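Local coordinates for protein arylmalonate decarboxylase (Bordetella bronchiseptica, PDB 3IXL) that catalyses the enantioselective decarboxylation of 2-aryl-2-methylmalonates to 2-arylpropionates, with release of carbon dioxide, at residues T102-A107 with V209-A214; A107-L112 with A135-E140; A121-Y126 with V168-R173; L151-T154 with A158-R161; G205-S210 with Y233-D238. The protein carries 2 engineered substitutions. All blocks are in the same frame, centred on the assembly; numbering follows the deposited sequence.

Contact 1: residues T102-A107 with V209-A214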
# COMPACT_ATOMS: atom_id res chain seq x y z
N THR A 102 1.61 -11.57 -1.83
CA THR A 102 2.34 -10.35 -1.50
C THR A 102 1.55 -9.52 -0.50
O THR A 102 0.45 -9.91 -0.09
CB THR A 102 2.69 -9.56 -2.77
OG1 THR A 102 3.60 -8.51 -2.43
CG2 THR A 102 1.43 -9.00 -3.46
N THR A 103 2.13 -8.41 -0.07
CA THR A 103 1.47 -7.49 0.87
C THR A 103 1.72 -6.06 0.41
O THR A 103 2.66 -5.79 -0.35
CB THR A 103 2.03 -7.58 2.30
OG1 THR A 103 3.34 -7.00 2.35
CG2 THR A 103 2.04 -9.02 2.84
N MET A 104 0.89 -5.15 0.90
CA MET A 104 1.04 -3.74 0.58
C MET A 104 2.36 -3.16 1.11
O MET A 104 2.90 -2.23 0.52
CB MET A 104 -0.18 -2.96 1.08
CG MET A 104 -0.22 -1.48 0.71
SD MET A 104 -1.85 -0.81 1.09
CE MET A 104 -2.78 -1.35 -0.34
N SER A 105 2.88 -3.72 2.20
CA SER A 105 4.21 -3.29 2.66
C SER A 105 5.31 -3.71 1.69
O SER A 105 6.22 -2.93 1.39
CB SER A 105 4.52 -3.81 4.06
OG SER A 105 3.79 -3.08 5.03
N THR A 106 5.26 -4.95 1.20
CA THR A 106 6.20 -5.38 0.17
C THR A 106 6.04 -4.52 -1.08
O THR A 106 7.02 -4.15 -1.72
CB THR A 106 5.97 -6.85 -0.15
OG1 THR A 106 6.40 -7.61 0.98
CG2 THR A 106 6.73 -7.29 -1.40
N ALA A 107 4.79 -4.19 -1.41
CA ALA A 107 4.52 -3.34 -2.57
C ALA A 107 5.23 -2.00 -2.47
O ALA A 107 5.83 -1.54 -3.44
CB ALA A 107 3.02 -3.12 -2.74
N VAL A 209 5.60 7.23 -3.83
CA VAL A 209 5.03 5.88 -3.78
C VAL A 209 3.87 5.94 -2.80
O VAL A 209 4.05 6.34 -1.65
CB VAL A 209 6.08 4.83 -3.35
CG1 VAL A 209 5.43 3.45 -3.15
CG2 VAL A 209 7.18 4.72 -4.40
N SER A 210 2.69 5.57 -3.27
CA SER A 210 1.47 5.65 -2.47
C SER A 210 0.96 4.24 -2.23
O SER A 210 0.94 3.42 -3.15
CB SER A 210 0.43 6.50 -3.19
OG SER A 210 -0.77 6.57 -2.45
N SER A 211 0.52 3.96 -1.00
CA SER A 211 0.11 2.60 -0.60
C SER A 211 -0.84 1.87 -1.57
O SER A 211 -0.53 0.78 -2.05
CB SER A 211 -0.54 2.62 0.79
OG SER A 211 0.40 2.84 1.80
N SER A 212 -2.02 2.44 -1.81
CA SER A 212 -3.02 1.73 -2.61
C SER A 212 -2.53 1.51 -4.06
O SER A 212 -2.50 0.38 -4.54
CB SER A 212 -4.37 2.43 -2.55
OG SER A 212 -5.36 1.65 -3.20
N PRO A 213 -2.13 2.59 -4.76
CA PRO A 213 -1.63 2.40 -6.11
C PRO A 213 -0.43 1.44 -6.17
O PRO A 213 -0.38 0.59 -7.06
CB PRO A 213 -1.26 3.82 -6.55
CG PRO A 213 -2.17 4.69 -5.72
CD PRO A 213 -2.18 4.02 -4.39
N ALA A 214 0.51 1.54 -5.23
CA ALA A 214 1.64 0.61 -5.22
C ALA A 214 1.16 -0.83 -5.02
O ALA A 214 1.70 -1.74 -5.64
CB ALA A 214 2.65 0.99 -4.14

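Contact 2: residues A107-L112 with A135-E140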
# COMPACT_ATOMS: atom_id res chain seq x y z
N ALA A 107 4.79 -4.19 -1.41
CA ALA A 107 4.52 -3.34 -2.57
C ALA A 107 5.23 -2.00 -2.47
O ALA A 107 5.83 -1.54 -3.44
CB ALA A 107 3.02 -3.12 -2.74
N VAL A 108 5.16 -1.35 -1.31
CA VAL A 108 5.78 -0.03 -1.23
C VAL A 108 7.30 -0.13 -1.18
O VAL A 108 7.99 0.73 -1.74
CB VAL A 108 5.21 0.86 -0.08
CG1 VAL A 108 3.71 1.09 -0.23
CG2 VAL A 108 5.52 0.29 1.27
N LEU A 109 7.83 -1.19 -0.57
CA LEU A 109 9.29 -1.41 -0.63
C LEU A 109 9.73 -1.59 -2.08
O LEU A 109 10.71 -1.00 -2.52
CB LEU A 109 9.69 -2.66 0.14
CG LEU A 109 9.58 -2.69 1.66
CD1 LEU A 109 9.97 -4.07 2.13
CD2 LEU A 109 10.49 -1.63 2.27
N ASN A 110 8.99 -2.42 -2.81
CA ASN A 110 9.32 -2.64 -4.21
C ASN A 110 9.22 -1.36 -5.03
O ASN A 110 10.07 -1.09 -5.87
CB ASN A 110 8.42 -3.72 -4.82
CG ASN A 110 8.80 -5.12 -4.35
OD1 ASN A 110 9.90 -5.35 -3.82
ND2 ASN A 110 7.87 -6.05 -4.50
N GLY A 111 8.20 -0.55 -4.77
CA GLY A 111 8.01 0.70 -5.50
C GLY A 111 9.11 1.70 -5.20
O GLY A 111 9.63 2.34 -6.11
N LEU A 112 9.46 1.84 -3.93
CA LEU A 112 10.54 2.74 -3.54
C LEU A 112 11.86 2.35 -4.20
O LEU A 112 12.57 3.20 -4.75
CB LEU A 112 10.69 2.80 -2.02
CG LEU A 112 9.53 3.50 -1.30
CD1 LEU A 112 9.54 3.18 0.19
CD2 LEU A 112 9.57 5.02 -1.52
N ALA A 135 8.47 3.68 10.32
CA ALA A 135 9.89 4.07 10.26
C ALA A 135 10.84 2.93 10.61
O ALA A 135 11.86 2.74 9.94
CB ALA A 135 10.15 5.29 11.15
N ALA A 136 10.49 2.15 11.63
CA ALA A 136 11.31 1.01 12.04
C ALA A 136 11.37 -0.07 10.95
O ALA A 136 12.44 -0.64 10.68
CB ALA A 136 10.81 0.42 13.35
N PHE A 137 10.22 -0.35 10.34
CA PHE A 137 10.12 -1.29 9.23
C PHE A 137 11.02 -0.86 8.07
O PHE A 137 11.81 -1.66 7.55
CB PHE A 137 8.66 -1.42 8.78
CG PHE A 137 8.47 -2.23 7.52
CD1 PHE A 137 8.44 -3.62 7.56
CD2 PHE A 137 8.30 -1.59 6.30
CE1 PHE A 137 8.26 -4.36 6.38
CE2 PHE A 137 8.12 -2.33 5.13
CZ PHE A 137 8.10 -3.71 5.18
N LEU A 138 10.90 0.40 7.67
CA LEU A 138 11.71 0.89 6.56
C LEU A 138 13.21 0.81 6.86
O LEU A 138 13.98 0.39 6.00
CB LEU A 138 11.30 2.32 6.16
CG LEU A 138 9.87 2.48 5.64
CD1 LEU A 138 9.50 3.96 5.59
CD2 LEU A 138 9.69 1.83 4.28
N ALA A 139 13.60 1.17 8.08
CA ALA A 139 15.00 1.06 8.50
C ALA A 139 15.50 -0.39 8.48
O ALA A 139 16.63 -0.66 8.06
CB ALA A 139 15.21 1.68 9.87
N GLU A 140 14.66 -1.33 8.92
CA GLU A 140 14.99 -2.76 8.85
C GLU A 140 15.26 -3.20 7.42
O GLU A 140 16.03 -4.14 7.18
CB GLU A 140 13.86 -3.62 9.42
CG GLU A 140 13.77 -3.69 10.94
CD GLU A 140 12.64 -4.61 11.41
OE1 GLU A 140 12.89 -5.48 12.26
OE2 GLU A 140 11.50 -4.45 10.93

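Contact 3: residues A121-Y126 with V168-R173. With PAC (2-phenylacetic acid), chain C.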
# COMPACT_ATOMS: atom_id res chain seq x y z
N ALA A 121 10.89 10.60 2.64
CA ALA A 121 10.03 11.41 3.50
C ALA A 121 8.69 10.68 3.65
O ALA A 121 8.20 10.09 2.67
CB ALA A 121 9.82 12.79 2.89
N LEU A 122 8.11 10.73 4.84
CA LEU A 122 6.86 10.02 5.11
C LEU A 122 5.69 10.98 5.23
O LEU A 122 5.73 11.93 6.02
CB LEU A 122 6.97 9.22 6.42
CG LEU A 122 8.17 8.28 6.59
CD1 LEU A 122 8.13 7.54 7.94
CD2 LEU A 122 8.27 7.30 5.43
N ALA A 123 4.63 10.72 4.46
CA ALA A 123 3.39 11.48 4.53
C ALA A 123 2.34 10.43 4.79
O ALA A 123 2.08 9.61 3.90
CB ALA A 123 3.13 12.19 3.20
N THR A 124 1.76 10.40 5.99
CA THR A 124 0.90 9.26 6.34
C THR A 124 -0.44 9.69 6.90
O THR A 124 -0.62 10.84 7.31
CB THR A 124 1.53 8.32 7.38
OG1 THR A 124 1.23 8.81 8.69
CG2 THR A 124 3.05 8.17 7.17
N ALA A 125 -1.37 8.73 6.96
CA ALA A 125 -2.68 8.96 7.52
C ALA A 125 -2.70 8.70 9.02
O ALA A 125 -3.71 8.98 9.66
CB ALA A 125 -3.70 8.07 6.82
N TYR A 126 -1.61 8.15 9.56
CA TYR A 126 -1.67 7.44 10.85
C TYR A 126 -1.39 8.24 12.11
O TYR A 126 -0.87 9.36 12.05
CB TYR A 126 -0.65 6.30 10.87
CG TYR A 126 -0.56 5.42 9.65
CD1 TYR A 126 0.66 5.26 8.98
CD2 TYR A 126 -1.66 4.71 9.20
CE1 TYR A 126 0.77 4.42 7.88
CE2 TYR A 126 -1.57 3.86 8.08
CZ TYR A 126 -0.34 3.73 7.44
OH TYR A 126 -0.21 2.90 6.35
N VAL A 168 -1.87 16.49 -1.21
CA VAL A 168 -0.76 17.16 -1.88
C VAL A 168 0.03 17.99 -0.85
O VAL A 168 1.26 17.95 -0.81
CB VAL A 168 -1.24 18.08 -3.04
CG1 VAL A 168 -0.10 18.99 -3.55
CG2 VAL A 168 -1.82 17.24 -4.18
N ASP A 169 -0.70 18.75 -0.04
CA ASP A 169 -0.07 19.58 0.98
C ASP A 169 0.70 18.75 2.02
O ASP A 169 1.79 19.14 2.45
CB ASP A 169 -1.12 20.44 1.67
CG ASP A 169 -0.55 21.22 2.81
OD1 ASP A 169 0.19 22.19 2.54
OD2 ASP A 169 -0.84 20.86 3.97
N LEU A 170 0.13 17.61 2.42
CA LEU A 170 0.81 16.72 3.36
C LEU A 170 2.16 16.25 2.83
O LEU A 170 3.16 16.24 3.54
CB LEU A 170 -0.09 15.52 3.65
CG LEU A 170 0.39 14.54 4.73
CD1 LEU A 170 0.30 15.17 6.12
CD2 LEU A 170 -0.45 13.26 4.66
N CYS A 171 2.18 15.84 1.56
CA CYS A 171 3.42 15.41 0.92
C CYS A 171 4.44 16.53 0.82
O CYS A 171 5.63 16.32 1.11
CB CYS A 171 3.13 14.87 -0.47
SG CYS A 171 2.27 13.28 -0.50
N VAL A 172 3.98 17.71 0.41
CA VAL A 172 4.88 18.86 0.28
C VAL A 172 5.47 19.24 1.64
O VAL A 172 6.68 19.45 1.75
CB VAL A 172 4.18 20.06 -0.39
CG1 VAL A 172 5.08 21.29 -0.37
CG2 VAL A 172 3.78 19.72 -1.83
N ARG A 173 4.63 19.28 2.68
CA ARG A 173 5.13 19.62 4.03
C ARG A 173 6.13 18.57 4.55
O ARG A 173 7.15 18.91 5.14
CB ARG A 173 3.99 19.86 5.01
CG ARG A 173 3.23 21.17 4.75
CD ARG A 173 2.23 21.51 5.84
NE ARG A 173 1.11 20.58 5.92
CZ ARG A 173 0.95 19.67 6.87
NH1 ARG A 173 1.85 19.56 7.85
NH2 ARG A 173 -0.10 18.86 6.86
C1 PAC C . -2.99 0.91 5.71
C2 PAC C . -4.40 0.97 6.29
C1' PAC C . -5.61 0.83 5.39
C2' PAC C . -6.77 1.47 5.83
C3' PAC C . -7.95 1.40 5.09
C4' PAC C . -7.97 0.67 3.90
C5' PAC C . -6.81 0.03 3.45
C6' PAC C . -5.63 0.09 4.19
O1 PAC C . -2.76 0.79 4.48
O2 PAC C . -2.07 0.99 6.57

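Contact 4: residues L151-T154 with A158-R161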
# COMPACT_ATOMS: atom_id res chain seq x y z
N LEU A 151 -1.64 12.56 9.48
CA LEU A 151 -3.01 13.03 9.71
C LEU A 151 -3.64 12.55 11.01
O LEU A 151 -4.67 13.08 11.43
CB LEU A 151 -3.91 12.67 8.53
CG LEU A 151 -3.50 13.19 7.15
CD1 LEU A 151 -4.43 12.59 6.13
CD2 LEU A 151 -3.52 14.72 7.11
N GLY A 152 -3.04 11.54 11.65
CA GLY A 152 -3.54 11.07 12.95
C GLY A 152 -4.94 10.47 12.91
O GLY A 152 -5.72 10.63 13.85
N ILE A 153 -5.25 9.75 11.84
CA ILE A 153 -6.56 9.12 11.64
C ILE A 153 -6.51 7.63 11.96
O ILE A 153 -5.57 6.93 11.56
CB ILE A 153 -7.03 9.31 10.17
CG1 ILE A 153 -7.14 10.80 9.84
CG2 ILE A 153 -8.38 8.61 9.92
CD1 ILE A 153 -7.33 11.09 8.35
N THR A 154 -7.51 7.13 12.68
CA THR A 154 -7.63 5.69 12.88
C THR A 154 -8.86 5.07 12.26
O THR A 154 -8.97 3.85 12.23
CB THR A 154 -7.59 5.27 14.37
OG1 THR A 154 -8.73 5.80 15.05
CG2 THR A 154 -6.29 5.74 15.00
N ALA A 158 -12.94 7.44 7.58
CA ALA A 158 -12.39 8.78 7.69
C ALA A 158 -11.25 9.00 6.70
O ALA A 158 -11.09 10.09 6.16
CB ALA A 158 -11.92 9.05 9.12
N MET A 159 -10.46 7.96 6.46
CA MET A 159 -9.34 8.09 5.53
C MET A 159 -9.80 8.33 4.08
O MET A 159 -9.19 9.12 3.36
CB MET A 159 -8.38 6.91 5.63
CG MET A 159 -7.39 7.01 6.79
SD MET A 159 -6.53 5.47 6.99
CE MET A 159 -5.86 5.68 8.62
N ALA A 160 -10.89 7.69 3.69
CA ALA A 160 -11.45 7.87 2.34
C ALA A 160 -12.00 9.28 2.11
O ALA A 160 -12.20 9.69 0.97
CB ALA A 160 -12.52 6.82 2.05
N ARG A 161 -12.24 10.01 3.19
CA ARG A 161 -12.82 11.36 3.10
C ARG A 161 -11.78 12.46 2.89
O ARG A 161 -12.14 13.60 2.60
CB ARG A 161 -13.68 11.68 4.32
CG ARG A 161 -14.93 10.82 4.42
CD ARG A 161 -15.96 11.41 5.37
NE ARG A 161 -15.54 11.36 6.78
CZ ARG A 161 -15.76 10.33 7.60
NH1 ARG A 161 -16.37 9.24 7.17
NH2 ARG A 161 -15.35 10.40 8.86

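Contact 5: residues G205-S210 with Y233-D238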
# COMPACT_ATOMS: atom_id res chain seq x y z
N GLY A 205 9.50 17.37 -8.14
CA GLY A 205 10.52 16.72 -8.97
C GLY A 205 11.13 15.48 -8.34
O GLY A 205 12.23 15.06 -8.71
N VAL A 206 10.43 14.91 -7.36
CA VAL A 206 10.81 13.63 -6.76
C VAL A 206 9.62 12.67 -6.88
O VAL A 206 8.47 13.12 -6.98
CB VAL A 206 11.27 13.76 -5.28
CG1 VAL A 206 12.47 14.71 -5.15
CG2 VAL A 206 10.12 14.23 -4.38
N PRO A 207 9.90 11.36 -6.91
CA PRO A 207 8.80 10.39 -7.03
C PRO A 207 8.03 10.19 -5.72
O PRO A 207 8.58 10.37 -4.63
CB PRO A 207 9.52 9.10 -7.43
CG PRO A 207 10.88 9.23 -6.85
CD PRO A 207 11.21 10.70 -6.87
N VAL A 208 6.76 9.82 -5.87
CA VAL A 208 5.89 9.45 -4.75
C VAL A 208 5.46 8.00 -4.91
O VAL A 208 5.00 7.58 -5.99
CB VAL A 208 4.61 10.31 -4.70
CG1 VAL A 208 3.69 9.87 -3.56
CG2 VAL A 208 4.97 11.78 -4.56
N VAL A 209 5.60 7.23 -3.83
CA VAL A 209 5.03 5.88 -3.78
C VAL A 209 3.87 5.94 -2.80
O VAL A 209 4.05 6.34 -1.65
CB VAL A 209 6.08 4.83 -3.35
CG1 VAL A 209 5.43 3.45 -3.15
CG2 VAL A 209 7.18 4.72 -4.40
N SER A 210 2.69 5.57 -3.27
CA SER A 210 1.47 5.65 -2.47
C SER A 210 0.96 4.24 -2.23
O SER A 210 0.94 3.42 -3.15
CB SER A 210 0.43 6.50 -3.19
OG SER A 210 -0.77 6.57 -2.45
N TYR A 233 -0.61 8.51 -13.43
CA TYR A 233 -0.76 8.19 -12.01
C TYR A 233 0.57 8.10 -11.27
O TYR A 233 0.63 7.56 -10.16
CB TYR A 233 -1.55 6.90 -11.83
CG TYR A 233 -2.94 6.98 -12.39
CD1 TYR A 233 -3.30 6.22 -13.50
CD2 TYR A 233 -3.90 7.81 -11.82
CE1 TYR A 233 -4.58 6.28 -14.02
CE2 TYR A 233 -5.19 7.88 -12.34
CZ TYR A 233 -5.52 7.12 -13.44
OH TYR A 233 -6.79 7.18 -13.95
N GLY A 234 1.62 8.60 -11.91
CA GLY A 234 2.92 8.72 -11.26
C GLY A 234 4.02 7.94 -11.95
O GLY A 234 3.75 7.01 -12.72
N ARG A 235 5.25 8.31 -11.63
CA ARG A 235 6.43 7.65 -12.18
C ARG A 235 6.48 6.14 -11.94
O ARG A 235 7.03 5.40 -12.76
CB ARG A 235 7.68 8.33 -11.65
CG ARG A 235 7.90 9.71 -12.30
CD ARG A 235 8.96 10.53 -11.62
NE ARG A 235 10.24 9.84 -11.55
CZ ARG A 235 11.30 10.33 -10.91
NH1 ARG A 235 11.23 11.52 -10.32
NH2 ARG A 235 12.43 9.64 -10.86
N LEU A 236 5.92 5.67 -10.83
CA LEU A 236 5.92 4.24 -10.56
C LEU A 236 5.33 3.48 -11.75
O LEU A 236 5.88 2.47 -12.22
CB LEU A 236 5.13 3.91 -9.29
CG LEU A 236 5.13 2.42 -8.93
CD1 LEU A 236 6.52 1.89 -8.64
CD2 LEU A 236 4.19 2.15 -7.75
N PHE A 237 4.22 4.00 -12.26
CA PHE A 237 3.52 3.36 -13.35
C PHE A 237 4.10 3.72 -14.70
O PHE A 237 4.27 2.85 -15.56
CB PHE A 237 2.04 3.75 -13.33
CG PHE A 237 1.34 3.30 -12.10
CD1 PHE A 237 1.17 4.16 -11.02
CD2 PHE A 237 0.90 1.98 -11.98
CE1 PHE A 237 0.53 3.72 -9.85
CE2 PHE A 237 0.26 1.54 -10.82
CZ PHE A 237 0.08 2.40 -9.76
N ASP A 238 4.40 5.00 -14.89
CA ASP A 238 4.73 5.47 -16.22
C ASP A 238 6.16 5.15 -16.64
O ASP A 238 6.47 5.18 -17.84
CB ASP A 238 4.37 6.95 -16.38
CG ASP A 238 2.86 7.17 -16.38
OD1 ASP A 238 2.09 6.18 -16.39
OD2 ASP A 238 2.45 8.35 -16.33
O HOH W 1 13.79 12.56 -8.95
O HOH W 2 4.97 7.36 -8.63

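Contact 1: residues T102-A107 with V209-A214
Met-104 and Ala-107 meet Ser-211, Ser-212 and Ala-214 where two strand-to-helix junctions face each other at the heart of the Asp/Glu racemase-like fold. Each junction ends the last strand of a four-stranded parallel sheet with the order 2-1-3-4, so the two segments hold matching places in the two halves of the chain.

Met-104 does most of the reaching. With CG anti to the backbone N (chi1 -175°) the side chain leaves its helix nearly extended, then bends at chi3, which lays the thioether across the first turn of the facing helix. SD lies 3.7 Å from Ser-211 CB, while CE passes over the backbone, 3.5 Å from Ser-211 O and 3.8 Å from Ser-212 CA. One turn further on, two alanines let the helices come close: Ala-107 CB sits 3.5 Å from Ala-214 O and 4.4 Å from Ala-214 CB.

Thr-103 is the N-cap of helix 104-114; its OG1 accepts from Thr-106 N at 3.0 Å in an almost straight bond. Ser-211 OG is held elsewhere, by Thr-75 and by the backbone N of the engineered Ser-188. Met-104 also belongs to the 2-phenylacetic acid pocket and packs on Thr-75 of helix 75-79, while Val-108 of helix 104-114 touches Ala-214 just beyond.

Contact 2: residues A107-L112 with A135-E140
Leu-109 and Phe-137 approach from opposite directions, each side chain pointing its far end at the other helix. In Phe-137 the ring stands anti to the backbone N (chi1 172°), which sends it out from helix 128-140 with CE2 and CZ leading. Both methyls of Leu-109 lie to one side of the ring plane, CD1 beside CZ and CD2 beside CE2: CD1 is 3.6 Å from Phe-137 CZ, and CD2 is 3.8 Å from Phe-137 CE2. The methyl CD1 meets the ring obliquely, and the branch carbon CG also touches it, so three leucine carbons pack along the CE2-CZ side of the ring.

Leu-138 lies next to the phenylalanine but leaves its helix with CG anti to the carbonyl carbon. Its side chain and that of Leu-109 cross obliquely, and contact is made methyl to methyl, Leu-109 CD2 to Leu-138 CD2 at 4.1 Å. The same Leu-138 CD2 reaches Leu-112 CD1 at 4.3 Å, one helical turn after Leu-109. The interface is wholly apolar. The axes of the short helical segments pass 11.7 Å apart and cross at -54°, a wide separation that these long side chains bridge.

Both helices lie against the same parallel sheet. Leu-112 rests on Val-120 and Leu-138 on Leu-122, both of strand 119-124, and Leu-138 also touches Leu-185 of strand 183-187. Helix 104-114 also packs against helix 211-222, Asn-110 lying on Trp-217.

Contact 3: residues A121-Y126 with V168-R173
Ala-123 and Thr-124 pack against Leu-170 and Cys-171 where helix 164-176 lies over strand 119-124 of a parallel alpha/beta sheet. The helix runs roughly antiparallel to the strand, at 153°, with the axes of the short segments 7.6 Å apart at closest approach.

The contact across the layers is van der Waals in kind. Ala-123 CB fits between the two helix residues, 3.9 Å from Leu-170 CG and 4.0 Å from Cys-171 SG. With its CG anti to the backbone N (chi1 -174°), Leu-170 points down at the strand, and CD2 reaches Thr-124 O at 3.6 Å.

Polar bonds stay within each segment or lead outward. On the helix, Arg-173 NE forms a salt bridge to Asp-169 OD2 at 2.8 Å; the oxygen lies in the guanidinium plane but is approached from above the carboxylate plane. Further along the first segment, an ST turn joins Tyr-126 N to Thr-124 OG1, which is also bonded to Asn-131.

That turn leads into the pocket of the bound 2-phenylacetic acid. Tyr-126 OH, also bonded to Ser-187 OG, donates to ligand O2, which lies at the ring edge near its plane, with 2.7 Å between Tyr-126 OH and ligand O2.

Contact 4: residues L151-T154 with A158-R161
Ile-153 packs on Ala-158 and Met-159 where the loop after strand 144-145 runs into the short helix 156-160 of the alpha/beta fold. The loop is tied to the neighbouring chain segment by backbone bonds from Leu-151 to Thr-124 and from Ile-153 to Ala-125. Gly-152 between them adopts positive phi.

The rotamer of Ile-153 decides which branch works. Its CG1 arm stands anti to the carbonyl carbon (chi1 -60°), leaving the methyl CG2 anti to the backbone N and directed at the helix. There CG2 touches two residues at once, Ala-158 CB at 3.7 Å and Met-159 CG, also at 3.7 Å.

Met-159 starts with CG anti to the carbonyl carbon (chi1 -82°) and continues extended through chi2 and chi3. The straight chain runs alongside Ile-153, head to tail with it, so CG meets the isoleucine methyl while the far end travels on to the loop backbone. The same end packs against Ala-125, the side chain also touches the engineered Ser-188, and it comes within about 4 Å of the bound 2-phenylacetic acid at the nearest atoms. The loop thus backs a residue that borders the ligand. The thioether methyl ends closely packed against the loop carbonyl, with Met-159 CE only 3.2 Å from Ile-153 O.

Contact 5: residues G205-S210 with Y233-D238
Arg-235 meets Pro-207 and opens the short helix 235-238, preceded by the N-cap Gly-234. This glycine has positive phi, and its O receives Asp-238 N at 3.0 Å.

Arg-235 follows, its chain bent at chi3 (56°), which folds the guanidinium over the proline. Pro-207 CB lies 4.0 Å above the centre of the Arg-235 plane, and NH1 is 3.5 Å from Pro-207 CD. In that plane, at the edge, a water accepts from Arg-235 NH1 (3.1 Å) and donates to Gly-205 O (3.0 Å). The charge has its main partner in Glu-239, through a salt bridge from NE, while the backbone N bonds Glu-201.

At Leu-236, the N-H at the helix start donates to a second water, 2.9 Å from Leu-236 N, which donates in turn to Val-208 O at 2.6 Å. The leucine side chain packs on Ala-214 and Trp-217 of helix 211-222, and Phe-237 touches Pro-213.

Val-208 N is taken by Glu-201, whereas Val-209 pairs with strand 183-187. Strand 208-210 is thus an outermost strand of its parallel alpha/beta sheet within this chain, its outward polar groups met by a side chain and a water beside the C-terminal helix.

In the fold
Contact 1 lies about 3 Å from the chain centre and joins the two parallel sheets through helices 104-114 and 211-222; the other four spread from it through the second sheet and its surroundings. Contact 2 shares Ala-107 and helix 104-114 with it, and contact 5 shares Val-209 and Ser-210 of strand 208-210. Contacts 2 and 3 alternate along the chain and touch where helix 128-140 lies on strand 119-124. Contact 4 falls between the segments of contact 3, tied to it by probable backbone hydrogen bonds. Contacts 4 and 5 are farthest apart, about 22 Å between centres. Met-104, Tyr-126 and Met-159 bring contacts 1, 3 and 4 to the 2-phenylacetic acid, placing the pocket between the halves.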